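Local coordinates for conserved protein (Methanosarcina mazei, PDB 4DPO) that is of unknown function but belongs to the antibiotic biosynthesis monooxygenase family, may have a related catalytic role, and forms an assembly of two chains, at residues V34-V39 against N70-T75; Q40-L45 against S103-K108; I60-Y65 against D87-S92. All blocks are in the same frame, centred on the assembly; numbering follows the deposited sequence.

Interaction 1 (V34-V39 against N70-T75); sequences VKPEKV and NPEILT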
ATOM      1  N   VAL A  34      -0.452 -15.660  -7.130  1.00 66.69           N
ATOM      2  CA  VAL A  34      -0.960 -16.113  -8.421  1.00 68.58           C
ATOM      3  C   VAL A  34      -0.368 -17.493  -8.856  1.00 70.24           C
ATOM      4  O   VAL A  34       0.798 -17.838  -8.535  1.00 70.85           O
ATOM      5  CB  VAL A  34      -0.829 -14.944  -9.501  1.00 68.15           C
ATOM      6  CG1 VAL A  34      -1.325 -15.365 -10.856  1.00 68.19           C
ATOM      7  CG2 VAL A  34      -1.631 -13.722  -9.055  1.00 66.19           C
ATOM      8  N   LYS A  35      -1.203 -18.293  -9.523  1.00 71.49           N
ATOM      9  CA  LYS A  35      -0.747 -19.535 -10.151  1.00 73.07           C
ATOM     10  C   LYS A  35       0.171 -19.141 -11.340  1.00 73.36           C
ATOM     11  O   LYS A  35      -0.311 -18.448 -12.270  1.00 73.39           O
ATOM     12  CB  LYS A  35      -1.950 -20.357 -10.668  1.00 73.28           C
ATOM     13  CG  LYS A  35      -2.819 -21.084  -9.621  1.00 74.74           C
ATOM     14  CD  LYS A  35      -4.010 -21.723 -10.334  1.00 78.25           C
ATOM     15  CE  LYS A  35      -5.241 -21.851  -9.444  1.00 80.81           C
ATOM     16  NZ  LYS A  35      -5.393 -23.198  -8.847  1.00 82.46           N
ATOM     17  N   PRO A  36       1.474 -19.575 -11.323  1.00 73.29           N
ATOM     18  CA  PRO A  36       2.431 -19.184 -12.385  1.00 73.21           C
ATOM     19  C   PRO A  36       1.874 -19.302 -13.799  1.00 73.18           C
ATOM     20  O   PRO A  36       2.209 -18.475 -14.655  1.00 73.47           O
ATOM     21  CB  PRO A  36       3.615 -20.131 -12.162  1.00 73.21           C
ATOM     22  CG  PRO A  36       3.622 -20.353 -10.666  1.00 72.93           C
ATOM     23  CD  PRO A  36       2.157 -20.294 -10.220  1.00 73.04           C
ATOM     24  N   GLU A  37       1.014 -20.292 -14.016  1.00 73.14           N
ATOM     25  CA  GLU A  37       0.360 -20.531 -15.316  1.00 74.15           C
ATOM     26  C   GLU A  37      -0.731 -19.495 -15.635  1.00 74.81           C
ATOM     27  O   GLU A  37      -1.038 -19.217 -16.807  1.00 75.10           O
ATOM     28  CB  GLU A  37      -0.248 -21.962 -15.364  1.00 73.97           C
ATOM     29  N   LYS A  38      -1.345 -18.931 -14.587  1.00 75.24           N
ATOM     30  CA  LYS A  38      -2.490 -18.031 -14.792  1.00 74.65           C
ATOM     31  C   LYS A  38      -2.078 -16.518 -14.866  1.00 73.92           C
ATOM     32  O   LYS A  38      -2.926 -15.650 -15.138  1.00 74.78           O
ATOM     33  CB  LYS A  38      -3.663 -18.369 -13.828  1.00 73.83           C
ATOM     34  N   VAL A  39      -0.783 -16.219 -14.723  1.00 72.42           N
ATOM     35  CA  VAL A  39      -0.314 -14.824 -14.755  1.00 71.03           C
ATOM     36  C   VAL A  39      -0.774 -14.023 -15.959  1.00 70.70           C
ATOM     37  O   VAL A  39      -1.428 -13.012 -15.785  1.00 71.43           O
ATOM     38  CB  VAL A  39       1.193 -14.705 -14.596  1.00 70.81           C
ATOM     39  CG1 VAL A  39       1.635 -13.326 -15.031  1.00 69.12           C
ATOM     40  CG2 VAL A  39       1.573 -14.963 -13.128  1.00 69.48           C
ATOM     41  N   ASN A  70       9.710 -11.738  -6.281  1.00 71.49           N
ATOM     42  CA  ASN A  70       8.544 -12.620  -6.151  1.00 70.67           C
ATOM     43  C   ASN A  70       7.480 -12.384  -7.183  1.00 69.88           C
ATOM     44  O   ASN A  70       6.403 -11.935  -6.836  1.00 69.68           O
ATOM     45  CB  ASN A  70       7.882 -12.388  -4.812  1.00 71.04           C
ATOM     46  CG  ASN A  70       8.648 -13.009  -3.688  1.00 72.75           C
ATOM     47  OD1 ASN A  70       8.641 -14.228  -3.516  1.00 74.08           O
ATOM     48  ND2 ASN A  70       9.356 -12.180  -2.930  1.00 74.09           N
ATOM     49  N   PRO A  71       7.749 -12.763  -8.437  1.00 69.55           N
ATOM     50  CA  PRO A  71       6.957 -12.394  -9.661  1.00 68.97           C
ATOM     51  C   PRO A  71       5.470 -12.752  -9.641  1.00 68.41           C
ATOM     52  O   PRO A  71       4.700 -12.316 -10.532  1.00 67.88           O
ATOM     53  CB  PRO A  71       7.643 -13.158 -10.814  1.00 68.86           C
ATOM     54  CG  PRO A  71       8.779 -13.974 -10.176  1.00 69.96           C
ATOM     55  CD  PRO A  71       8.801 -13.775  -8.682  1.00 69.00           C
ATOM     56  N   GLU A  72       5.101 -13.581  -8.662  1.00 67.69           N
ATOM     57  CA  GLU A  72       3.773 -14.147  -8.542  1.00 67.28           C
ATOM     58  C   GLU A  72       2.957 -13.493  -7.442  1.00 65.87           C
ATOM     59  O   GLU A  72       1.753 -13.742  -7.335  1.00 65.76           O
ATOM     60  CB  GLU A  72       3.868 -15.628  -8.249  1.00 68.12           C
ATOM     61  CG  GLU A  72       3.879 -16.443  -9.536  1.00 73.98           C
ATOM     62  CD  GLU A  72       5.298 -16.698 -10.043  1.00 80.88           C
ATOM     63  OE1 GLU A  72       6.128 -17.138  -9.191  1.00 84.30           O
ATOM     64  OE2 GLU A  72       5.572 -16.462 -11.261  1.00 80.83           O
ATOM     65  N   ILE A  73       3.628 -12.712  -6.595  1.00 63.49           N
ATOM     66  CA  ILE A  73       2.961 -11.881  -5.643  1.00 61.37           C
ATOM     67  C   ILE A  73       2.601 -10.617  -6.396  1.00 59.98           C
ATOM     68  O   ILE A  73       3.471  -9.823  -6.675  1.00 59.64           O
ATOM     69  CB  ILE A  73       3.932 -11.513  -4.527  1.00 61.99           C
ATOM     70  CG1 ILE A  73       4.522 -12.786  -3.882  1.00 61.48           C
ATOM     71  CG2 ILE A  73       3.261 -10.536  -3.526  1.00 60.80           C
ATOM     72  CD1 ILE A  73       3.565 -13.596  -2.941  1.00 60.66           C
ATOM     73  N   LEU A  74       1.328 -10.439  -6.718  1.00 58.18           N
ATOM     74  CA  LEU A  74       0.828  -9.271  -7.443  1.00 56.72           C
ATOM     75  C   LEU A  74      -0.250  -8.413  -6.664  1.00 56.33           C
ATOM     76  O   LEU A  74      -1.437  -8.815  -6.534  1.00 56.52           O
ATOM     77  CB  LEU A  74       0.248  -9.715  -8.770  1.00 56.30           C
ATOM     78  CG  LEU A  74       1.045  -9.806 -10.089  1.00 57.91           C
ATOM     79  CD1 LEU A  74       2.283  -8.976 -10.118  1.00 53.63           C
ATOM     80  CD2 LEU A  74       1.341 -11.247 -10.494  1.00 57.51           C
ATOM     81  N   THR A  75       0.137  -7.227  -6.181  1.00 54.03           N
ATOM     82  CA  THR A  75      -0.719  -6.504  -5.258  1.00 52.09           C
ATOM     83  C   THR A  75      -1.521  -5.424  -5.971  1.00 52.01           C
ATOM     84  O   THR A  75      -1.074  -4.889  -6.966  1.00 53.08           O
ATOM     85  CB  THR A  75       0.124  -6.007  -4.109  1.00 52.14           C
ATOM     86  OG1 THR A  75       0.726  -7.152  -3.454  1.00 50.70           O
ATOM     87  CG2 THR A  75      -0.699  -5.206  -3.095  1.00 50.16           C
TER

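Interaction 2 (Q40-L45 against S103-K108); sequences QEFMNL and SECLDK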
ATOM      1  N   GLN A  40      -0.465 -14.465 -17.170  1.00 70.37           N
ATOM      2  CA  GLN A  40      -0.936 -13.728 -18.349  1.00 70.09           C
ATOM      3  C   GLN A  40      -2.434 -13.464 -18.294  1.00 69.59           C
ATOM      4  O   GLN A  40      -2.854 -12.338 -18.607  1.00 69.88           O
ATOM      5  CB  GLN A  40      -0.519 -14.372 -19.696  1.00 70.01           C
ATOM      6  N   GLU A  41      -3.228 -14.473 -17.894  1.00 68.74           N
ATOM      7  CA  GLU A  41      -4.711 -14.320 -17.810  1.00 68.31           C
ATOM      8  C   GLU A  41      -5.169 -13.353 -16.704  1.00 67.23           C
ATOM      9  O   GLU A  41      -6.155 -12.620 -16.855  1.00 66.95           O
ATOM     10  CB  GLU A  41      -5.430 -15.675 -17.654  1.00 68.97           C
ATOM     11  N   PHE A  42      -4.438 -13.371 -15.599  1.00 65.62           N
ATOM     12  CA  PHE A  42      -4.659 -12.473 -14.513  1.00 64.81           C
ATOM     13  C   PHE A  42      -4.424 -11.064 -14.990  1.00 65.02           C
ATOM     14  O   PHE A  42      -5.328 -10.227 -14.896  1.00 65.14           O
ATOM     15  CB  PHE A  42      -3.684 -12.788 -13.416  1.00 64.89           C
ATOM     16  CG  PHE A  42      -3.876 -11.963 -12.200  1.00 65.53           C
ATOM     17  CD1 PHE A  42      -3.067 -10.858 -11.955  1.00 65.89           C
ATOM     18  CD2 PHE A  42      -4.868 -12.275 -11.284  1.00 66.19           C
ATOM     19  CE1 PHE A  42      -3.240 -10.076 -10.797  1.00 65.89           C
ATOM     20  CE2 PHE A  42      -5.045 -11.498 -10.124  1.00 65.28           C
ATOM     21  CZ  PHE A  42      -4.226 -10.409  -9.875  1.00 64.17           C
HETATM   22  N   MSE A  43      -3.222 -10.798 -15.508  1.00 64.90           N
HETATM   23  CA  MSE A  43      -2.913  -9.479 -16.111  1.00 65.66           C
HETATM   24  C   MSE A  43      -3.932  -8.997 -17.105  1.00 66.11           C
HETATM   25  O   MSE A  43      -4.304  -7.838 -17.034  1.00 66.60           O
HETATM   26  CB  MSE A  43      -1.544  -9.426 -16.781  1.00 65.94           C
HETATM   27  CG  MSE A  43      -0.367  -9.745 -15.851  1.00 68.40           C
HETATM   28 SE   MSE A  43      -0.267  -8.485 -14.359  0.50 71.83          SE
HETATM   29  CE  MSE A  43       1.574  -8.959 -13.857  0.50 73.38           C
ATOM     30  N   ASN A  44      -4.406  -9.847 -18.025  1.00 66.32           N
ATOM     31  CA  ASN A  44      -5.396  -9.366 -18.984  1.00 67.00           C
ATOM     32  C   ASN A  44      -6.673  -8.964 -18.302  1.00 65.80           C
ATOM     33  O   ASN A  44      -7.375  -8.068 -18.770  1.00 65.69           O
ATOM     34  CB  ASN A  44      -5.679 -10.385 -20.098  1.00 68.82           C
ATOM     35  CG  ASN A  44      -4.402 -10.837 -20.803  1.00 73.28           C
ATOM     36  OD1 ASN A  44      -3.534 -10.007 -21.130  1.00 76.45           O
ATOM     37  ND2 ASN A  44      -4.254 -12.158 -20.996  1.00 75.84           N
ATOM     38  N   LEU A  45      -6.977  -9.609 -17.181  1.00 64.89           N
ATOM     39  CA  LEU A  45      -8.192  -9.235 -16.425  1.00 64.46           C
ATOM     40  C   LEU A  45      -8.057  -7.914 -15.651  1.00 64.01           C
ATOM     41  O   LEU A  45      -8.979  -7.092 -15.701  1.00 63.44           O
ATOM     42  CB  LEU A  45      -8.671 -10.376 -15.518  1.00 64.97           C
ATOM     43  CG  LEU A  45      -9.233 -11.586 -16.277  1.00 63.63           C
ATOM     44  CD1 LEU A  45      -9.219 -12.813 -15.378  1.00 61.94           C
ATOM     45  CD2 LEU A  45     -10.605 -11.252 -16.884  1.00 61.98           C
ATOM     46  N   SER A 103     -10.346 -14.170  -9.342  1.00 61.30           N
ATOM     47  CA  SER A 103     -10.185 -15.198  -8.309  1.00 63.02           C
ATOM     48  C   SER A 103      -9.866 -16.637  -8.742  1.00 63.65           C
ATOM     49  O   SER A 103      -9.189 -17.354  -8.023  1.00 62.91           O
ATOM     50  CB  SER A 103     -11.365 -15.181  -7.385  1.00 62.60           C
ATOM     51  OG  SER A 103     -11.216 -14.025  -6.587  1.00 66.55           O
ATOM     52  N   GLU A 104     -10.349 -17.058  -9.908  1.00 65.11           N
ATOM     53  CA  GLU A 104      -9.920 -18.356 -10.448  1.00 66.67           C
ATOM     54  C   GLU A 104      -8.377 -18.445 -10.655  1.00 67.21           C
ATOM     55  O   GLU A 104      -7.833 -19.545 -10.752  1.00 68.11           O
ATOM     56  CB  GLU A 104     -10.716 -18.749 -11.711  1.00 66.61           C
ATOM     57  N   CYS A 105      -7.669 -17.316 -10.661  1.00 67.02           N
ATOM     58  CA  CYS A 105      -6.243 -17.337 -10.983  1.00 66.90           C
ATOM     59  C   CYS A 105      -5.334 -17.563  -9.772  1.00 66.64           C
ATOM     60  O   CYS A 105      -4.124 -17.729  -9.918  1.00 66.36           O
ATOM     61  CB  CYS A 105      -5.834 -16.068 -11.751  1.00 66.82           C
ATOM     62  SG  CYS A 105      -6.936 -15.647 -13.170  1.00 68.55           S
ATOM     63  N   LEU A 106      -5.911 -17.614  -8.590  1.00 66.97           N
ATOM     64  CA  LEU A 106      -5.126 -17.486  -7.382  1.00 68.32           C
ATOM     65  C   LEU A 106      -4.787 -18.801  -6.698  1.00 69.89           C
ATOM     66  O   LEU A 106      -5.600 -19.741  -6.699  1.00 70.91           O
ATOM     67  CB  LEU A 106      -5.889 -16.625  -6.399  1.00 67.99           C
ATOM     68  CG  LEU A 106      -5.862 -15.108  -6.533  1.00 68.50           C
ATOM     69  CD1 LEU A 106      -5.983 -14.583  -7.936  1.00 65.68           C
ATOM     70  CD2 LEU A 106      -6.974 -14.578  -5.637  1.00 69.85           C
ATOM     71  N   ASP A 107      -3.590 -18.859  -6.110  1.00 70.74           N
ATOM     72  CA  ASP A 107      -3.207 -19.947  -5.249  1.00 71.99           C
ATOM     73  C   ASP A 107      -3.980 -19.802  -3.981  1.00 72.21           C
ATOM     74  O   ASP A 107      -4.663 -20.720  -3.639  1.00 73.55           O
ATOM     75  CB  ASP A 107      -1.709 -19.965  -4.959  1.00 72.61           C
ATOM     76  CG  ASP A 107      -0.907 -20.752  -6.017  1.00 77.28           C
ATOM     77  OD1 ASP A 107      -1.414 -21.011  -7.157  1.00 81.07           O
ATOM     78  OD2 ASP A 107       0.253 -21.125  -5.698  1.00 80.61           O
ATOM     79  N   LYS A 108      -3.910 -18.662  -3.290  1.00 72.23           N
ATOM     80  CA  LYS A 108      -4.768 -18.430  -2.091  1.00 72.03           C
ATOM     81  C   LYS A 108      -5.823 -17.286  -2.219  1.00 72.05           C
ATOM     82  O   LYS A 108      -5.759 -16.452  -3.162  1.00 73.23           O
ATOM     83  CB  LYS A 108      -3.926 -18.303  -0.788  1.00 71.84           C
ATOM     84  CG  LYS A 108      -2.893 -17.167  -0.720  1.00 72.01           C
ATOM     85  CD  LYS A 108      -1.644 -17.512   0.151  1.00 71.58           C
TER

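Interaction 3 (I60-Y65 against D87-S92); sequences IDYGVY and DQHIRS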
ATOM      1  N   ILE A  60      -8.802   7.820  -6.917  1.00 61.97           N
ATOM      2  CA  ILE A  60      -7.665   8.719  -6.969  1.00 61.24           C
ATOM      3  C   ILE A  60      -6.483   8.069  -7.653  1.00 61.98           C
ATOM      4  O   ILE A  60      -5.700   8.727  -8.349  1.00 62.77           O
ATOM      5  CB  ILE A  60      -7.290   9.361  -5.555  1.00 61.80           C
ATOM      6  CG1 ILE A  60      -8.487  10.144  -4.914  1.00 57.37           C
ATOM      7  CG2 ILE A  60      -6.024  10.228  -5.692  1.00 59.25           C
ATOM      8  N   ASP A  61      -6.318   6.776  -7.444  1.00 62.38           N
ATOM      9  CA  ASP A  61      -5.178   6.017  -8.070  1.00 62.38           C
ATOM     10  C   ASP A  61      -5.576   4.540  -7.932  1.00 60.98           C
ATOM     11  O   ASP A  61      -6.373   4.171  -7.057  1.00 61.23           O
ATOM     12  CB  ASP A  61      -3.783   6.321  -7.440  1.00 62.25           C
ATOM     13  CG  ASP A  61      -2.539   5.925  -8.389  1.00 68.67           C
ATOM     14  OD1 ASP A  61      -2.740   5.563  -9.618  1.00 72.60           O
ATOM     15  OD2 ASP A  61      -1.347   5.985  -7.885  1.00 69.65           O
ATOM     16  N   TYR A  62      -5.081   3.725  -8.848  1.00 58.77           N
ATOM     17  CA  TYR A  62      -5.448   2.346  -8.921  1.00 56.88           C
ATOM     18  C   TYR A  62      -4.461   1.728  -9.847  1.00 55.24           C
ATOM     19  O   TYR A  62      -4.371   2.135 -10.969  1.00 56.76           O
ATOM     20  CB  TYR A  62      -6.827   2.199  -9.508  1.00 57.08           C
ATOM     21  CG  TYR A  62      -7.378   0.803  -9.339  1.00 59.44           C
ATOM     22  CD1 TYR A  62      -7.015  -0.242 -10.196  1.00 59.27           C
ATOM     23  CD2 TYR A  62      -8.244   0.519  -8.290  1.00 60.29           C
ATOM     24  CE1 TYR A  62      -7.531  -1.545  -9.999  1.00 60.62           C
ATOM     25  CE2 TYR A  62      -8.758  -0.749  -8.094  1.00 58.80           C
ATOM     26  CZ  TYR A  62      -8.427  -1.774  -8.937  1.00 59.43           C
ATOM     27  OH  TYR A  62      -8.997  -3.006  -8.670  1.00 56.58           O
ATOM     28  N   GLY A  63      -3.685   0.779  -9.377  1.00 53.75           N
ATOM     29  CA  GLY A  63      -2.671   0.161 -10.195  1.00 53.43           C
ATOM     30  C   GLY A  63      -2.404  -1.222  -9.675  1.00 52.83           C
ATOM     31  O   GLY A  63      -2.844  -1.540  -8.550  1.00 53.40           O
ATOM     32  N   VAL A  64      -1.703  -2.040 -10.456  1.00 50.93           N
ATOM     33  CA  VAL A  64      -1.213  -3.305  -9.905  1.00 50.77           C
ATOM     34  C   VAL A  64       0.298  -3.420  -9.869  1.00 50.23           C
ATOM     35  O   VAL A  64       0.973  -3.034 -10.820  1.00 50.89           O
ATOM     36  CB  VAL A  64      -1.934  -4.588 -10.495  1.00 50.91           C
ATOM     37  CG1 VAL A  64      -2.496  -4.352 -11.854  1.00 50.54           C
ATOM     38  CG2 VAL A  64      -1.026  -5.813 -10.450  1.00 50.04           C
ATOM     39  N   TYR A  65       0.818  -3.929  -8.768  1.00 49.11           N
ATOM     40  CA  TYR A  65       2.220  -3.865  -8.525  1.00 50.13           C
ATOM     41  C   TYR A  65       2.787  -5.284  -8.240  1.00 52.52           C
ATOM     42  O   TYR A  65       2.046  -6.170  -7.796  1.00 53.46           O
ATOM     43  CB  TYR A  65       2.446  -2.926  -7.354  1.00 48.90           C
ATOM     44  CG  TYR A  65       2.101  -1.443  -7.611  1.00 48.55           C
ATOM     45  CD1 TYR A  65       0.765  -0.983  -7.648  1.00 46.05           C
ATOM     46  CD2 TYR A  65       3.117  -0.496  -7.759  1.00 48.91           C
ATOM     47  CE1 TYR A  65       0.447   0.349  -7.871  1.00 45.93           C
ATOM     48  CE2 TYR A  65       2.817   0.839  -7.999  1.00 51.67           C
ATOM     49  CZ  TYR A  65       1.483   1.266  -8.059  1.00 51.95           C
ATOM     50  OH  TYR A  65       1.228   2.626  -8.309  1.00 55.59           O
ATOM     51  N   ASP A  87     -17.101   1.728  -1.571  1.00 63.37           N
ATOM     52  CA  ASP A  87     -18.317   0.984  -1.456  1.00 64.96           C
ATOM     53  C   ASP A  87     -18.993   0.894  -2.833  1.00 65.54           C
ATOM     54  O   ASP A  87     -19.423  -0.185  -3.231  1.00 65.70           O
ATOM     55  CB  ASP A  87     -19.205   1.562  -0.337  1.00 65.34           C
ATOM     56  CG  ASP A  87     -20.042   0.473   0.380  1.00 67.33           C
ATOM     57  N   GLN A  88     -19.014   1.985  -3.597  1.00 66.38           N
ATOM     58  CA  GLN A  88     -19.526   1.909  -4.972  1.00 67.35           C
ATOM     59  C   GLN A  88     -18.653   1.086  -5.883  1.00 66.19           C
ATOM     60  O   GLN A  88     -19.177   0.381  -6.745  1.00 66.80           O
ATOM     61  CB  GLN A  88     -19.681   3.272  -5.599  1.00 68.27           C
ATOM     62  CG  GLN A  88     -20.878   4.054  -5.091  1.00 72.97           C
ATOM     63  CD  GLN A  88     -20.702   5.511  -5.478  1.00 79.33           C
ATOM     64  OE1 GLN A  88     -20.321   5.830  -6.629  1.00 79.66           O
ATOM     65  NE2 GLN A  88     -20.906   6.406  -4.506  1.00 81.24           N
ATOM     66  N   HIS A  89     -17.336   1.170  -5.704  1.00 64.84           N
ATOM     67  CA  HIS A  89     -16.424   0.308  -6.459  1.00 63.74           C
ATOM     68  C   HIS A  89     -16.791  -1.178  -6.398  1.00 63.58           C
ATOM     69  O   HIS A  89     -16.950  -1.803  -7.441  1.00 63.57           O
ATOM     70  CB  HIS A  89     -15.003   0.473  -5.987  1.00 63.16           C
ATOM     71  CG  HIS A  89     -14.035  -0.437  -6.669  1.00 62.62           C
ATOM     72  ND1 HIS A  89     -13.879  -0.468  -8.040  1.00 62.33           N
ATOM     73  CD2 HIS A  89     -13.156  -1.343  -6.170  1.00 62.83           C
ATOM     74  CE1 HIS A  89     -12.940  -1.346  -8.357  1.00 61.57           C
ATOM     75  NE2 HIS A  89     -12.491  -1.900  -7.242  1.00 61.81           N
ATOM     76  N   ILE A  90     -16.903  -1.737  -5.192  1.00 63.02           N
ATOM     77  CA  ILE A  90     -17.168  -3.171  -5.038  1.00 63.06           C
ATOM     78  C   ILE A  90     -18.611  -3.572  -5.414  1.00 63.83           C
ATOM     79  O   ILE A  90     -18.887  -4.741  -5.672  1.00 64.01           O
ATOM     80  CB  ILE A  90     -16.741  -3.706  -3.636  1.00 62.79           C
ATOM     81  CG1 ILE A  90     -17.724  -3.294  -2.539  1.00 62.75           C
ATOM     82  CG2 ILE A  90     -15.378  -3.197  -3.269  1.00 60.80           C
ATOM     83  N   ARG A  91     -19.514  -2.591  -5.458  1.00 64.59           N
ATOM     84  CA  ARG A  91     -20.894  -2.791  -5.919  1.00 65.48           C
ATOM     85  C   ARG A  91     -20.996  -2.495  -7.436  1.00 67.07           C
ATOM     86  O   ARG A  91     -22.070  -2.587  -8.032  1.00 68.23           O
ATOM     87  CB  ARG A  91     -21.885  -1.944  -5.100  1.00 63.75           C
ATOM     88  N   SER A  92     -19.888  -2.158  -8.090  1.00 68.30           N
ATOM     89  CA  SER A  92     -19.964  -1.837  -9.520  1.00 69.51           C
ATOM     90  C   SER A  92     -20.050  -3.091 -10.450  1.00 70.78           C
ATOM     91  O   SER A  92     -19.618  -4.207 -10.081  1.00 71.45           O
ATOM     92  CB  SER A  92     -18.809  -0.923  -9.922  1.00 68.86           C
ATOM     93  OG  SER A  92     -17.671  -1.691 -10.262  1.00 69.39           O
TER

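Interaction 1 (V34-V39 against N70-T75)
V34 meets E72, in the turn before strand 73-80, and L74 on that strand, and the pairing is a worked example of a contact that is firm at its buried end and slack toward the solvent. The firm end is built from backbone. The amide N of V34 donates to the carbonyl O of E72 at 2.9 Å, with the N-H...O angle bent to 145° and the donor tilted 22° out of the carbonyl plane. The isopropyl group of V34 lies beside this bond. CG1 is anti to the backbone N (chi1 179°), which turns CG2 to the amide side, where it approaches L74 CD2 at 4.1 Å. Beyond this pair L74 also touches F42 and M43 of helix 39-54, so L74 continues into the layer between helix and sheet.

In the ferredoxin-like order of this chain, strands 26-33 and 73-80 are antiparallel neighbours. The V34-E72 bond lies next to the backbone bonding of L74 with N32, carrying the pairing just past the end of strand 26-33. Around E72 the chain reverses through a type I turn from N70 to I73, closed by I73 N to N70 O at 2.9 Å; Q66 NE2 bonds the carbonyl O of P71 as well.

Toward solvent the grip weakens. The first torsion of E72 sets CG 3.5 Å from the carbonyl O of V34; the chain then bends at the second, leaving CD no nearer than 4.1 Å to P36 CG. The proline ring and the glutamate chain cross at about a right angle, touching by van der Waals contact alone. P36 is itself exposed, on the loop that leads into helix 39-54.

Interaction 2 (Q40-L45 against S103-K108)
F42 reaches from helix 39-54 to C105 and L106, which follow helix 93-104 where the chain leaves it for strand 111-117, and its side chain can be traced outward atom by atom. Its CB is 4.3 Å from C105 SG, and the sulfur also sits 4.1 Å from F42 CA, lying against the root of the side chain and the helix backbone. The ring is swung outward with CG anti to the backbone N (chi1 -177°). Along one side of it, CD2 meets C105 CB at 3.9 Å, the methylene arriving at the ring edge near the ring plane. One atom further out, CE2 meets L106 CD1, also at 3.9 Å, in an oblique approach. The ring also touches L102 and N32.

One turn further along the helix, L45 CD1 approaches C105 SG at 4.3 Å, and L45 goes on to I98, L101 and L102 of helix 93-104. No hydrogen bond crosses this contact; it is apolar throughout. F42 thus fills part of the layer between helices and sheet, and helices packed on one face of a four-stranded antiparallel sheet, in the order 2-3-1-4, are typical of the ferredoxin-like alpha+beta fold.

Interaction 3 (I60-Y65 against D87-S92)
The phenol of Y62 and the imidazole of H89 meet obliquely, with ring centroids 5.8 Å apart and planes at 65°. The approach is made by one corner of the imidazole: NE2 is 3.9 Å from Y62 OH and 4.0 Å from Y62 CE2. No hydrogen bond joins the rings. The polar partner of H89 is found instead at its other nitrogen, where ND1 is bonded to E56 OE2, which would fix the rotation of the ring. W80 and F95 also bring their rings against H89, while Y62 is flanked by L49, T53, M76 and E78. Both side chains reach out with CG anti to the backbone N (chi1 -168° in Y62, 177° in H89), and their long axes cross at about a right angle.

The pair thus links the strand at the edge of this chain's own sheet, 59-67, to helix 83-90 across the buried interior of a two-layer alpha+beta sandwich, with T53 of helix 39-54 touching both side chains. Just before Y62, I60 and D61 both face E79, forming a classic beta bulge, and D61 OD2 makes a salt bridge to R27 NH2 of the second subunit. At Y65 the strand pairs antiparallel with a strand of that subunit, carrying the sheet across the interface.

Beyond the imidazole, the carbonyl O of H89 accepts two bonds, from S92 N at 3.0 Å and from S92 OG at 2.9 Å. The serine is also the N-cap of helix 93-104, with OG weakly bonded to F95 N.

How the interactions relate
The three contacts sample one ferredoxin-like chain at different depths. Interactions 1 and 2 are neighbours, with centres about 8 Å apart, and are joined by a probable hydrogen bond from K35 N to C105 O. The centre of interaction 3 lies about 20 Å from that of interaction 1 and about 17 Å from that of interaction 2; its strand 59-67 is paired with strand 73-80 of interaction 1, T75 N meeting Y65 O. Along the chain, interaction 3 is nested within the loop closed by interaction 2, while the segments of interaction 1 alternate with those of both others. Residues distant in sequence are thereby interlocked at one end of the fold and in its interior.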